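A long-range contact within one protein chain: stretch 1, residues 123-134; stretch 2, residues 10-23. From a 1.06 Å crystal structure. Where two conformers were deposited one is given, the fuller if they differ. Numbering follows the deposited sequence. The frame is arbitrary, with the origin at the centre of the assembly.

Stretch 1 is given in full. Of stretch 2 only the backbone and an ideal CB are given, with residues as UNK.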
# COMPACT_ATOMS: atom_id res chain seq x y z
N ILE A 123 1.40 5.21 -23.31
CA ILE A 123 1.28 6.27 -22.33
C ILE A 123 1.55 5.66 -20.97
O ILE A 123 0.95 4.66 -20.60
CB ILE A 123 -0.13 6.89 -22.36
CG1 ILE A 123 -0.41 7.57 -23.70
CG2 ILE A 123 -0.30 7.88 -21.21
CD1 ILE A 123 -1.89 7.94 -23.92
N THR A 124 2.46 6.27 -20.22
CA THR A 124 2.75 5.84 -18.85
C THR A 124 2.56 7.04 -17.92
O THR A 124 3.09 8.11 -18.18
CB THR A 124 4.18 5.25 -18.69
OG1 THR A 124 4.39 4.28 -19.71
CG2 THR A 124 4.38 4.62 -17.35
N VAL A 125 1.84 6.82 -16.83
CA VAL A 125 1.75 7.79 -15.75
C VAL A 125 2.24 7.11 -14.48
O VAL A 125 1.66 6.12 -14.05
CB VAL A 125 0.31 8.31 -15.55
CG1 VAL A 125 0.23 9.27 -14.36
CG2 VAL A 125 -0.22 8.98 -16.81
N THR A 126 3.28 7.65 -13.87
CA THR A 126 3.67 7.21 -12.55
C THR A 126 3.33 8.31 -11.56
O THR A 126 3.36 9.50 -11.88
CB THR A 126 5.15 6.89 -12.47
OG1 THR A 126 5.93 8.06 -12.68
CG2 THR A 126 5.55 5.83 -13.45
N TYR A 127 2.97 7.91 -10.34
CA TYR A 127 2.67 8.87 -9.29
C TYR A 127 2.78 8.13 -7.96
O TYR A 127 2.93 6.91 -7.94
CB TYR A 127 1.26 9.49 -9.48
CG TYR A 127 0.11 8.53 -9.24
CD1 TYR A 127 -0.37 7.70 -10.24
CD2 TYR A 127 -0.48 8.45 -7.99
CE1 TYR A 127 -1.41 6.81 -9.99
CE2 TYR A 127 -1.53 7.56 -7.74
CZ TYR A 127 -1.97 6.76 -8.75
OH TYR A 127 -3.01 5.85 -8.54
N THR A 128 2.70 8.87 -6.86
CA THR A 128 2.79 8.25 -5.56
C THR A 128 1.62 8.63 -4.65
O THR A 128 0.91 9.62 -4.88
CB THR A 128 4.12 8.59 -4.85
OG1 THR A 128 4.15 10.00 -4.66
CG2 THR A 128 5.31 8.14 -5.65
N GLY A 129 1.45 7.81 -3.62
CA GLY A 129 0.56 8.09 -2.52
C GLY A 129 1.19 7.58 -1.24
O GLY A 129 2.26 6.95 -1.27
N VAL A 130 0.54 7.83 -0.12
CA VAL A 130 1.02 7.40 1.20
C VAL A 130 -0.05 6.55 1.87
O VAL A 130 -1.21 6.97 1.98
CB VAL A 130 1.41 8.60 2.08
CG1 VAL A 130 1.82 8.14 3.48
CG2 VAL A 130 2.54 9.41 1.43
N LEU A 131 0.32 5.34 2.28
CA LEU A 131 -0.62 4.45 2.95
C LEU A 131 -0.96 5.00 4.33
O LEU A 131 -0.05 5.40 5.07
CB LEU A 131 -0.00 3.05 3.06
CG LEU A 131 -0.92 1.93 3.58
CD1 LEU A 131 -2.08 1.70 2.63
CD2 LEU A 131 -0.14 0.66 3.78
N LYS A 132 -2.24 4.99 4.70
CA LYS A 132 -2.68 5.55 5.96
C LYS A 132 -3.43 4.51 6.79
O LYS A 132 -3.64 3.38 6.36
CB LYS A 132 -3.57 6.78 5.69
CG LYS A 132 -2.90 7.90 4.92
CD LYS A 132 -1.79 8.60 5.70
CE LYS A 132 -1.20 9.75 4.89
NZ LYS A 132 -0.16 10.50 5.62
N SER A 133 -3.85 4.90 7.99
CA SER A 133 -4.32 3.93 8.97
C SER A 133 -5.63 3.23 8.64
O SER A 133 -5.94 2.21 9.24
CB SER A 133 -4.45 4.59 10.34
OG SER A 133 -5.56 5.46 10.32
N GLY A 134 -6.42 3.79 7.72
CA GLY A 134 -7.68 3.18 7.36
C GLY A 134 -7.58 1.96 6.47
O GLY A 134 -8.56 1.28 6.25
N UNK A 10 3.53 -5.60 -0.60
CA UNK A 10 2.92 -5.12 0.64
C UNK A 10 3.67 -3.90 1.12
O UNK A 10 4.80 -3.63 0.69
CB UNK A 10 2.92 -6.21 1.72
N UNK A 11 3.04 -3.19 2.05
CA UNK A 11 3.56 -1.96 2.61
C UNK A 11 3.26 -1.91 4.10
O UNK A 11 2.34 -2.57 4.57
CB UNK A 11 2.97 -0.74 1.90
N UNK A 12 4.00 -1.09 4.81
CA UNK A 12 3.60 -0.64 6.14
C UNK A 12 2.87 0.69 6.03
O UNK A 12 3.16 1.52 5.15
CB UNK A 12 4.81 -0.51 7.06
N UNK A 13 1.93 0.92 6.94
CA UNK A 13 1.28 2.21 7.08
C UNK A 13 2.34 3.30 7.17
O UNK A 13 3.33 3.17 7.89
CB UNK A 13 0.37 2.23 8.31
N UNK A 14 2.14 4.36 6.40
CA UNK A 14 3.08 5.46 6.27
C UNK A 14 4.03 5.37 5.08
O UNK A 14 4.68 6.37 4.74
CB UNK A 14 3.91 5.56 7.55
N UNK A 15 4.10 4.21 4.46
CA UNK A 15 5.00 4.03 3.31
C UNK A 15 4.48 4.80 2.09
O UNK A 15 3.29 5.01 1.89
CB UNK A 15 5.15 2.54 2.97
N UNK A 16 5.44 5.18 1.26
CA UNK A 16 5.16 5.70 -0.07
C UNK A 16 4.87 4.53 -1.01
O UNK A 16 5.67 3.60 -1.14
CB UNK A 16 6.33 6.54 -0.59
N UNK A 17 3.71 4.59 -1.66
CA UNK A 17 3.28 3.66 -2.67
C UNK A 17 3.52 4.29 -4.03
O UNK A 17 3.02 5.38 -4.30
CB UNK A 17 1.81 3.28 -2.48
N UNK A 18 4.32 3.66 -4.89
CA UNK A 18 4.50 4.16 -6.25
C UNK A 18 3.63 3.37 -7.19
O UNK A 18 3.75 2.13 -7.30
CB UNK A 18 5.97 4.08 -6.68
N UNK A 19 2.73 4.10 -7.84
CA UNK A 19 1.79 3.56 -8.81
C UNK A 19 2.27 3.81 -10.23
O UNK A 19 2.86 4.86 -10.52
CB UNK A 19 0.40 4.17 -8.61
N UNK A 20 1.97 2.87 -11.12
CA UNK A 20 2.22 3.01 -12.54
C UNK A 20 0.96 2.64 -13.32
O UNK A 20 0.42 1.55 -13.13
CB UNK A 20 3.40 2.14 -12.97
N UNK A 21 0.52 3.56 -14.17
CA UNK A 21 -0.58 3.31 -15.10
C UNK A 21 0.04 3.22 -16.49
O UNK A 21 0.76 4.13 -16.90
CB UNK A 21 -1.65 4.40 -15.03
N UNK A 22 -0.23 2.16 -17.21
CA UNK A 22 0.34 1.90 -18.54
C UNK A 22 -0.80 1.66 -19.53
O UNK A 22 -1.70 0.85 -19.24
CB UNK A 22 1.29 0.70 -18.51
N UNK A 23 -0.76 2.33 -20.69
CA UNK A 23 -1.74 2.15 -21.75
C UNK A 23 -0.96 2.01 -23.04
O UNK A 23 -0.30 2.93 -23.49
CB UNK A 23 -2.74 3.31 -21.81

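Position 10 has nothing of stretch 1 near its CB, so the contact sets no rule there; it is Thr 10. At position 11 the ideal CB points toward stretch 1, 3.9 Å from Leu 131 CD2. Most residues with a CB could make this contact. Tyr 11 does so, its CB 3.8 Å from Leu 131 CD2, while its ring leads away.

Position 12 points away and opens a type II turn; many residues would do. It is Ser 12. Position 13 points sideways, near Leu 131 CD2 but also near two carbonyls, so a compact apolar group or a small polar donor could suit. Val 13 takes the apolar course, CG2 4.3 Å from Leu 131 CD2. Position 14 is the most restrictive: with phi 96° and psi -13°, a CB would jam against the preceding carbonyl O, calling for glycine. Gly 14 N donates to Leu 131 O at 2.8 Å. Position 15 has little of stretch 1 near its CB, so the turn sets the rule: a short acceptor, Asp or Asn, could meet the N of position 12. Asp 15 OD2 accepts from Ser 12 N at 2.9 Å, and Asp 15 O from Leu 131 N at 3.0 Å.

From 16 onward the backbone pairs antiparallel with stretch 1 and side chains alternate. Position 16, flanked by Val 130 and Thr 128, suits small beta-branched residues; Thr 16 rests CG2 3.8 Å from Thr 128 CB. At 18, Thr 128 CG2 lies beside the CB and the Thr 126 hydroxyl further along, inviting a long polar chain. Lys 18 NZ donates to a water that also hydrogen-bonds Thr 126 OG1. At 20, the methyls of Thr 126 and Thr 124 suit a small beta-branched residue: Thr 20 CG2 lies 3.7 Å from Thr 124 CG2. Position 22, near Thr 124 OG1, is looser and tolerates small polar residues; Thr 22 sits there.

On the other face, position 17 pairs with Gly 129, whose open space admits several apolar residues; beta-branching suits the strand. Val 17 CG2 reaches Leu 131 CB at 4.4 Å. At 19 the ideal CB sits 3.5 Å from Tyr 127 CE1, over the ring, so a flat group is attractive. Tyr 19 CB lies 3.6 Å from that ring's centroid; the two rings are nearly parallel (8°) but slid apart. Position 21 pairs with Val 125, with the Tyr 127 ring edge further along, favouring a branched aliphatic: Ile 21 CD1 lies 3.9 Å from Tyr 127 CE1. Position 23 faces Ile 123, welcoming aliphatic or aromatic groups; Tyr 23 CD2 lies 4.3 Å from Ile 123 CD1.

Stretch 2, residues 10-23: TYSVGDTVKYTITY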
# COMPACT_ATOMS: atom_id res chain seq x y z
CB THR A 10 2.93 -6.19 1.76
OG1 THR A 10 4.28 -6.48 2.11
CG2 THR A 10 2.23 -7.45 1.37
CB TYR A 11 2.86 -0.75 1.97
CG TYR A 11 3.10 -0.61 0.49
CD1 TYR A 11 4.19 0.08 0.00
CD2 TYR A 11 2.24 -1.18 -0.43
CE1 TYR A 11 4.42 0.19 -1.37
CE2 TYR A 11 2.45 -1.07 -1.80
CZ TYR A 11 3.54 -0.39 -2.26
OH TYR A 11 3.71 -0.31 -3.62
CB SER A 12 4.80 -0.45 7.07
OG SER A 12 5.35 -1.69 7.45
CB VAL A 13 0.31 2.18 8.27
CG1 VAL A 13 -0.13 3.58 8.67
CG2 VAL A 13 -0.90 1.30 7.93
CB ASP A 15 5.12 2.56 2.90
CG ASP A 15 5.96 1.70 3.82
OD1 ASP A 15 6.56 2.20 4.79
OD2 ASP A 15 6.02 0.48 3.51
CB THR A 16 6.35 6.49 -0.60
OG1 THR A 16 6.59 7.57 0.30
CG2 THR A 16 6.09 7.03 -2.00
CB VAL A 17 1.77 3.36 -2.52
CG1 VAL A 17 1.30 2.41 -3.61
CG2 VAL A 17 1.46 2.80 -1.13
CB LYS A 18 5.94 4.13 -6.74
CG LYS A 18 6.04 4.87 -8.07
CD LYS A 18 7.47 5.24 -8.44
CE LYS A 18 7.50 6.38 -9.46
NZ LYS A 18 6.96 7.65 -8.87
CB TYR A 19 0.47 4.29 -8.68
CG TYR A 19 -0.33 4.04 -7.41
CD1 TYR A 19 -1.25 3.02 -7.36
CD2 TYR A 19 -0.21 4.85 -6.30
CE1 TYR A 19 -2.06 2.81 -6.26
CE2 TYR A 19 -1.01 4.65 -5.17
CZ TYR A 19 -1.93 3.64 -5.15
OH TYR A 19 -2.73 3.51 -4.04
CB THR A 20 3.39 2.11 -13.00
OG1 THR A 20 4.56 2.43 -12.24
CG2 THR A 20 3.70 2.33 -14.47
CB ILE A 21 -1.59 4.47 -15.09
CG1 ILE A 21 -2.21 4.64 -13.71
CG2 ILE A 21 -2.66 4.22 -16.16
CD1 ILE A 21 -2.88 6.00 -13.54
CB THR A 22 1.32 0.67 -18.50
OG1 THR A 22 2.35 0.90 -17.52
CG2 THR A 22 1.96 0.38 -19.84
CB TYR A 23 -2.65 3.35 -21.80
CG TYR A 23 -3.71 3.32 -22.86
CD1 TYR A 23 -4.92 2.69 -22.63
CD2 TYR A 23 -3.54 4.01 -24.05
CE1 TYR A 23 -5.93 2.71 -23.57
CE2 TYR A 23 -4.54 4.05 -25.01
CZ TYR A 23 -5.73 3.39 -24.76
OH TYR A 23 -6.73 3.44 -25.70
O HOH W 1 6.17 9.69 -10.46
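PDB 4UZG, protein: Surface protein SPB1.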